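Local coordinates for STING-associated CdnE c-di-GMP synthase (Flavobacteriaceae, PDB 6WT8), which probably synthesises the second messenger c-di-GMP as a CD-NTase nucleotidyltransferase of a STING-containing CBASS anti-phage system, at residues A[104-109]-A[196-201]; A[67-72]-A[191-196]. All blocks are in the same frame, centred on the assembly; numbering follows the deposited sequence.

Contact 1. Residues A[104-109]-A[196-201]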
loop_
_atom_site.group_PDB
_atom_site.type_symbol
_atom_site.label_atom_id
_atom_site.label_comp_id
_atom_site.label_asym_id
_atom_site.label_seq_id
_atom_site.Cartn_x
_atom_site.Cartn_y
_atom_site.Cartn_z
ATOM N N ASP A 104 3.073 -10.342 3.440
ATOM C CA ASP A 104 1.759 -10.859 3.722
ATOM C C ASP A 104 0.758 -9.745 3.954
ATOM O O ASP A 104 1.120 -8.641 4.391
ATOM C CB ASP A 104 1.817 -11.713 4.988
ATOM C CG ASP A 104 2.430 -13.035 4.734
ATOM O OD1 ASP A 104 1.751 -13.907 4.155
ATOM O OD2 ASP A 104 3.607 -13.213 5.116
ATOM N N VAL A 105 -0.507 -10.048 3.632
ATOM C CA VAL A 105 -1.613 -9.201 4.128
ATOM C C VAL A 105 -1.583 -9.217 5.654
ATOM O O VAL A 105 -1.261 -10.240 6.280
ATOM C CB VAL A 105 -3.015 -9.618 3.638
ATOM C CG1 VAL A 105 -3.146 -9.543 2.095
ATOM C CG2 VAL A 105 -3.390 -11.046 4.092
ATOM N N ASP A 106 -1.951 -8.086 6.270
ATOM C CA ASP A 106 -2.262 -8.111 7.706
ATOM C C ASP A 106 -3.765 -8.289 7.884
ATOM O O ASP A 106 -4.574 -7.713 7.123
ATOM C CB ASP A 106 -1.951 -6.774 8.410
ATOM C CG ASP A 106 -0.521 -6.380 8.431
ATOM O OD1 ASP A 106 0.372 -7.221 8.358
ATOM O OD2 ASP A 106 -0.275 -5.152 8.591
ATOM N N LEU A 107 -4.154 -9.050 8.909
ATOM C CA LEU A 107 -5.561 -9.117 9.279
ATOM C C LEU A 107 -5.867 -8.010 10.289
ATOM O O LEU A 107 -5.126 -7.835 11.271
ATOM C CB LEU A 107 -5.856 -10.490 9.901
ATOM C CG LEU A 107 -7.327 -10.697 10.365
ATOM C CD1 LEU A 107 -7.642 -12.168 10.320
ATOM C CD2 LEU A 107 -7.537 -10.192 11.819
ATOM N N VAL A 108 -6.932 -7.236 10.047
ATOM C CA VAL A 108 -7.323 -6.162 10.953
ATOM C C VAL A 108 -8.664 -6.529 11.555
ATOM O O VAL A 108 -9.635 -6.790 10.818
ATOM C CB VAL A 108 -7.421 -4.815 10.209
ATOM C CG1 VAL A 108 -7.579 -3.686 11.232
ATOM C CG2 VAL A 108 -6.164 -4.569 9.427
ATOM N N GLN A 109 -8.769 -6.514 12.878
ATOM C CA GLN A 109 -10.060 -6.690 13.540
ATOM C C GLN A 109 -10.401 -5.386 14.246
ATOM O O GLN A 109 -9.551 -4.803 14.923
ATOM C CB GLN A 109 -10.061 -7.891 14.461
ATOM C CG GLN A 109 -9.093 -7.783 15.613
ATOM C CD GLN A 109 -9.091 -9.056 16.457
ATOM O OE1 GLN A 109 -9.979 -9.929 16.358
ATOM N NE2 GLN A 109 -8.090 -9.149 17.313
ATOM N N ASP A 196 0.239 -11.145 10.631
ATOM C CA ASP A 196 0.053 -10.223 11.751
ATOM C C ASP A 196 -1.420 -9.892 11.923
ATOM O O ASP A 196 -2.116 -9.612 10.954
ATOM C CB ASP A 196 0.820 -8.915 11.532
ATOM C CG ASP A 196 2.261 -8.977 11.982
ATOM O OD1 ASP A 196 2.551 -9.170 13.204
ATOM O OD2 ASP A 196 3.119 -8.833 11.086
ATOM N N VAL A 197 -1.888 -9.917 13.179
ATOM C CA VAL A 197 -3.266 -9.613 13.558
ATOM C C VAL A 197 -3.261 -8.290 14.307
ATOM O O VAL A 197 -2.657 -8.194 15.380
ATOM C CB VAL A 197 -3.837 -10.742 14.439
ATOM C CG1 VAL A 197 -5.165 -10.372 15.001
ATOM C CG2 VAL A 197 -3.928 -12.051 13.627
ATOM N N VAL A 198 -3.918 -7.290 13.729
ATOM C CA VAL A 198 -3.987 -5.927 14.252
ATOM C C VAL A 198 -5.366 -5.730 14.859
ATOM O O VAL A 198 -6.363 -6.138 14.260
ATOM C CB VAL A 198 -3.737 -4.960 13.078
ATOM C CG1 VAL A 198 -3.766 -3.529 13.519
ATOM C CG2 VAL A 198 -2.365 -5.315 12.460
ATOM N N THR A 199 -5.414 -5.101 16.041
ATOM C CA THR A 199 -6.654 -4.793 16.745
ATOM C C THR A 199 -6.802 -3.277 16.788
ATOM O O THR A 199 -5.864 -2.578 17.190
ATOM C CB THR A 199 -6.637 -5.389 18.140
ATOM O OG1 THR A 199 -6.353 -6.797 18.048
ATOM C CG2 THR A 199 -7.936 -5.138 18.903
ATOM N N ALA A 200 -7.965 -2.784 16.378
ATOM C CA ALA A 200 -8.159 -1.355 16.209
ATOM C C ALA A 200 -9.605 -0.983 16.467
ATOM O O ALA A 200 -10.482 -1.841 16.572
ATOM C CB ALA A 200 -7.783 -0.964 14.782
ATOM N N THR A 201 -9.859 0.316 16.575
ATOM C CA THR A 201 -11.226 0.810 16.477
ATOM C C THR A 201 -11.346 1.720 15.256
ATOM O O THR A 201 -10.343 2.128 14.668
ATOM C CB THR A 201 -11.596 1.541 17.777
ATOM O OG1 THR A 201 -13.005 1.846 17.767
ATOM C CG2 THR A 201 -10.802 2.822 17.927
HETATM O O HOH W 1 0.775 -9.858 8.057
HETATM O O HOH W 2 2.939 -6.430 9.684
#
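With CG anti to the carbonyl carbon in both residues (chi1 -64° in D106, -86° in D196), the side chains of D106 and D196 leave neighbouring parallel strands side by side and point the same way. The pattern of D104 and D106 separated by one residue, as in a D-x-D motif, with a third aspartate on the adjoining strand, is consistent with the acidic triad of the Pol-beta-like nucleotidyltransferase fold, where such carboxylates hold metal ions. The D106 and D196 carboxylate planes are nearly perpendicular, and OD1 of D106 stands 4.2 Å from OD2 of D196. A water lies within hydrogen-bonding distance of both oxygens. A second donates to D106 OD1 and V105 O and accepts from D196 N, tying the strand ends together. The remaining oxygens have partners elsewhere in the chain: D106 OD2 is hydrogen-bonded to Q90, and D196 OD1 to S183, with a salt bridge to K180.

Beyond the acidic end, a regular parallel ladder takes over. L107 N donates to D196 O (2.9 Å), V198 N to L107 O (2.8 Å), Q109 N to V198 O (2.8 Å) and A200 N to Q109 O (3.0 Å). Branched valines suit these extended positions. V108 and V198 share one face, where they and A200 pack on I219 and I221 of strand 218-221. On the other face L107 CD2 lies 4.0 Å from V197 CG1, and L107 also reaches helix 60-81.

Farther along that second face, Q109 adds a polar link within a buried setting. Its amide is gripped at both ends: OE1 is bonded to H81, while NE2 bonds S165 as well as T199. The chain is extended beyond CG, and NE2 donates 3.0 Å to T199 OG1, which lies close to the amide plane.

Contact 2. Residues A[67-72]-A[191-196]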
loop_
_atom_site.group_PDB
_atom_site.type_symbol
_atom_site.label_atom_id
_atom_site.label_comp_id
_atom_site.label_asym_id
_atom_site.label_seq_id
_atom_site.Cartn_x
_atom_site.Cartn_y
_atom_site.Cartn_z
ATOM N N LYS A 67 -3.466 -14.638 1.579
ATOM C CA LYS A 67 -4.850 -14.284 1.846
ATOM C C LYS A 67 -5.624 -15.465 2.412
ATOM O O LYS A 67 -6.496 -15.292 3.290
ATOM C CB LYS A 67 -5.517 -13.776 0.549
ATOM C CG LYS A 67 -4.959 -12.420 0.028
ATOM C CD LYS A 67 -5.561 -12.076 -1.339
ATOM C CE LYS A 67 -4.905 -10.811 -1.877
ATOM N NZ LYS A 67 -5.492 -10.593 -3.276
ATOM N N VAL A 68 -5.331 -16.680 1.927
ATOM C CA VAL A 68 -5.971 -17.880 2.478
ATOM C C VAL A 68 -5.576 -18.075 3.928
ATOM O O VAL A 68 -6.436 -18.350 4.793
ATOM C CB VAL A 68 -5.589 -19.119 1.655
ATOM C CG1 VAL A 68 -6.062 -20.430 2.387
ATOM C CG2 VAL A 68 -6.203 -19.050 0.278
ATOM N N ALA A 69 -4.279 -17.903 4.237
ATOM C CA ALA A 69 -3.835 -18.033 5.623
ATOM C C ALA A 69 -4.559 -17.032 6.520
ATOM O O ALA A 69 -5.020 -17.371 7.611
ATOM C CB ALA A 69 -2.316 -17.853 5.749
ATOM N N ALA A 70 -4.663 -15.785 6.076
ATOM C CA ALA A 70 -5.366 -14.780 6.888
ATOM C C ALA A 70 -6.855 -15.114 7.015
ATOM O O ALA A 70 -7.446 -14.917 8.096
ATOM C CB ALA A 70 -5.191 -13.388 6.268
ATOM N N ASN A 71 -7.457 -15.692 5.971
ATOM C CA ASN A 71 -8.859 -16.128 6.104
ATOM C C ASN A 71 -9.015 -17.223 7.167
ATOM O O ASN A 71 -10.027 -17.255 7.900
ATOM C CB ASN A 71 -9.397 -16.666 4.772
ATOM C CG ASN A 71 -9.634 -15.566 3.737
ATOM O OD1 ASN A 71 -9.675 -14.385 4.052
ATOM N ND2 ASN A 71 -9.801 -15.969 2.466
ATOM N N LYS A 72 -8.066 -18.162 7.232
ATOM C CA LYS A 72 -8.126 -19.211 8.253
ATOM C C LYS A 72 -8.031 -18.608 9.649
ATOM O O LYS A 72 -8.780 -19.008 10.562
ATOM C CB LYS A 72 -7.023 -20.244 8.051
ATOM C CG LYS A 72 -7.262 -20.995 6.765
ATOM C CD LYS A 72 -6.336 -22.158 6.629
ATOM C CE LYS A 72 -6.729 -22.971 5.372
ATOM N NZ LYS A 72 -5.980 -24.281 5.313
ATOM N N PRO A 191 -2.078 -22.751 4.553
ATOM C CA PRO A 191 -0.752 -22.749 3.953
ATOM C C PRO A 191 0.243 -22.096 4.892
ATOM O O PRO A 191 -0.185 -21.379 5.784
ATOM C CB PRO A 191 -0.947 -21.929 2.679
ATOM C CG PRO A 191 -2.074 -20.996 2.989
ATOM C CD PRO A 191 -2.979 -21.743 3.969
ATOM N N GLU A 192 1.528 -22.397 4.750
ATOM C CA GLU A 192 2.548 -21.918 5.675
ATOM C C GLU A 192 2.850 -20.448 5.401
ATOM O O GLU A 192 3.638 -20.125 4.497
ATOM C CB GLU A 192 3.803 -22.765 5.542
ATOM C CG GLU A 192 4.839 -22.491 6.600
ATOM C CD GLU A 192 5.947 -23.542 6.594
ATOM O OE1 GLU A 192 6.843 -23.469 7.463
ATOM O OE2 GLU A 192 5.915 -24.438 5.713
ATOM N N ARG A 193 2.240 -19.561 6.201
ATOM C CA ARG A 193 2.432 -18.109 6.102
ATOM C C ARG A 193 2.379 -17.522 7.491
ATOM O O ARG A 193 1.676 -18.043 8.351
ATOM C CB ARG A 193 1.362 -17.390 5.272
ATOM C CG ARG A 193 1.196 -17.920 3.814
ATOM C CD ARG A 193 2.395 -17.647 2.908
ATOM N NE ARG A 193 2.616 -16.209 2.670
ATOM C CZ ARG A 193 3.492 -15.700 1.811
ATOM N NH1 ARG A 193 4.167 -16.468 0.982
ATOM N NH2 ARG A 193 3.650 -14.388 1.801
ATOM N N ASP A 194 3.092 -16.395 7.702
ATOM C CA ASP A 194 3.058 -15.703 8.988
ATOM C C ASP A 194 2.185 -14.467 8.860
ATOM O O ASP A 194 2.445 -13.590 8.029
ATOM C CB ASP A 194 4.459 -15.317 9.451
ATOM C CG ASP A 194 5.396 -16.513 9.508
ATOM O OD1 ASP A 194 4.967 -17.596 9.933
ATOM O OD2 ASP A 194 6.554 -16.370 9.083
ATOM N N ILE A 195 1.127 -14.392 9.664
ATOM C CA ILE A 195 0.144 -13.325 9.542
ATOM C C ILE A 195 0.145 -12.466 10.800
ATOM O O ILE A 195 0.030 -12.997 11.909
ATOM C CB ILE A 195 -1.257 -13.909 9.324
ATOM C CG1 ILE A 195 -1.288 -14.807 8.070
ATOM C CG2 ILE A 195 -2.320 -12.837 9.255
ATOM C CD1 ILE A 195 -0.931 -14.098 6.748
ATOM N N ASP A 196 0.239 -11.145 10.631
ATOM C CA ASP A 196 0.053 -10.223 11.751
ATOM C C ASP A 196 -1.420 -9.892 11.923
ATOM O O ASP A 196 -2.116 -9.612 10.954
ATOM C CB ASP A 196 0.820 -8.915 11.532
ATOM C CG ASP A 196 2.261 -8.977 11.982
ATOM O OD1 ASP A 196 2.551 -9.170 13.204
ATOM O OD2 ASP A 196 3.119 -8.833 11.086
#
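V68 CG1 meets the ring of P191 at its CD atom, 3.7 Å away, the two side chains crossing at a slant. CG1, anti to the backbone N (chi1 170°), is the branch that reaches the ring. The compact, puckered proline ring, which follows a cis peptide bond, can lie close to the helix surface, its CG 4.0 Å from A69 N.

Next, A69 aims its methyl at the strand. Its CB touches R193 CB at 3.7 Å and I195 CG1 at 4.0 Å, so one small methyl touches both an arginine and an isoleucine, each projecting toward the helix. Against A69, R193 offers its aliphatic CB and CG; the chain bends at its second and third torsions, and the guanidinium goes to D104 and K101 O. A70 follows, its CB 4.2 Å from I195 CG2, and I195 CG1 also lies against the A70 N atom.

One turn on from V68, K72 stretches an extended chain past P191 to place NZ on E190 O, just before the strand segment. The axis of 67-72 makes 63° with that of 192-196, so the helix slants across the strand, with V188 of the adjacent strand 184-189 touching both A69 and I195.

In the fold
Contacts 1 and 2 lie about 12 Å apart, centre to centre, on strand 192-204 and share D196. Contact 1 joins this strand edge to edge with strand 106-112, whereas contact 2 lays helix 60-81 against a face of the same sheet. They are stitched together by a salt bridge from D104 OD1 to R193 NE (2.9 Å), so the residue whose aliphatic part packs on the helix also holds D104, a likely member of the acidic group. Apolar packing joins them too: V105 CG2 is 3.7 Å from A70 CB. D196, common to both, and D104, held by R193, place the two contacts beside the presumed metal-binding aspartates.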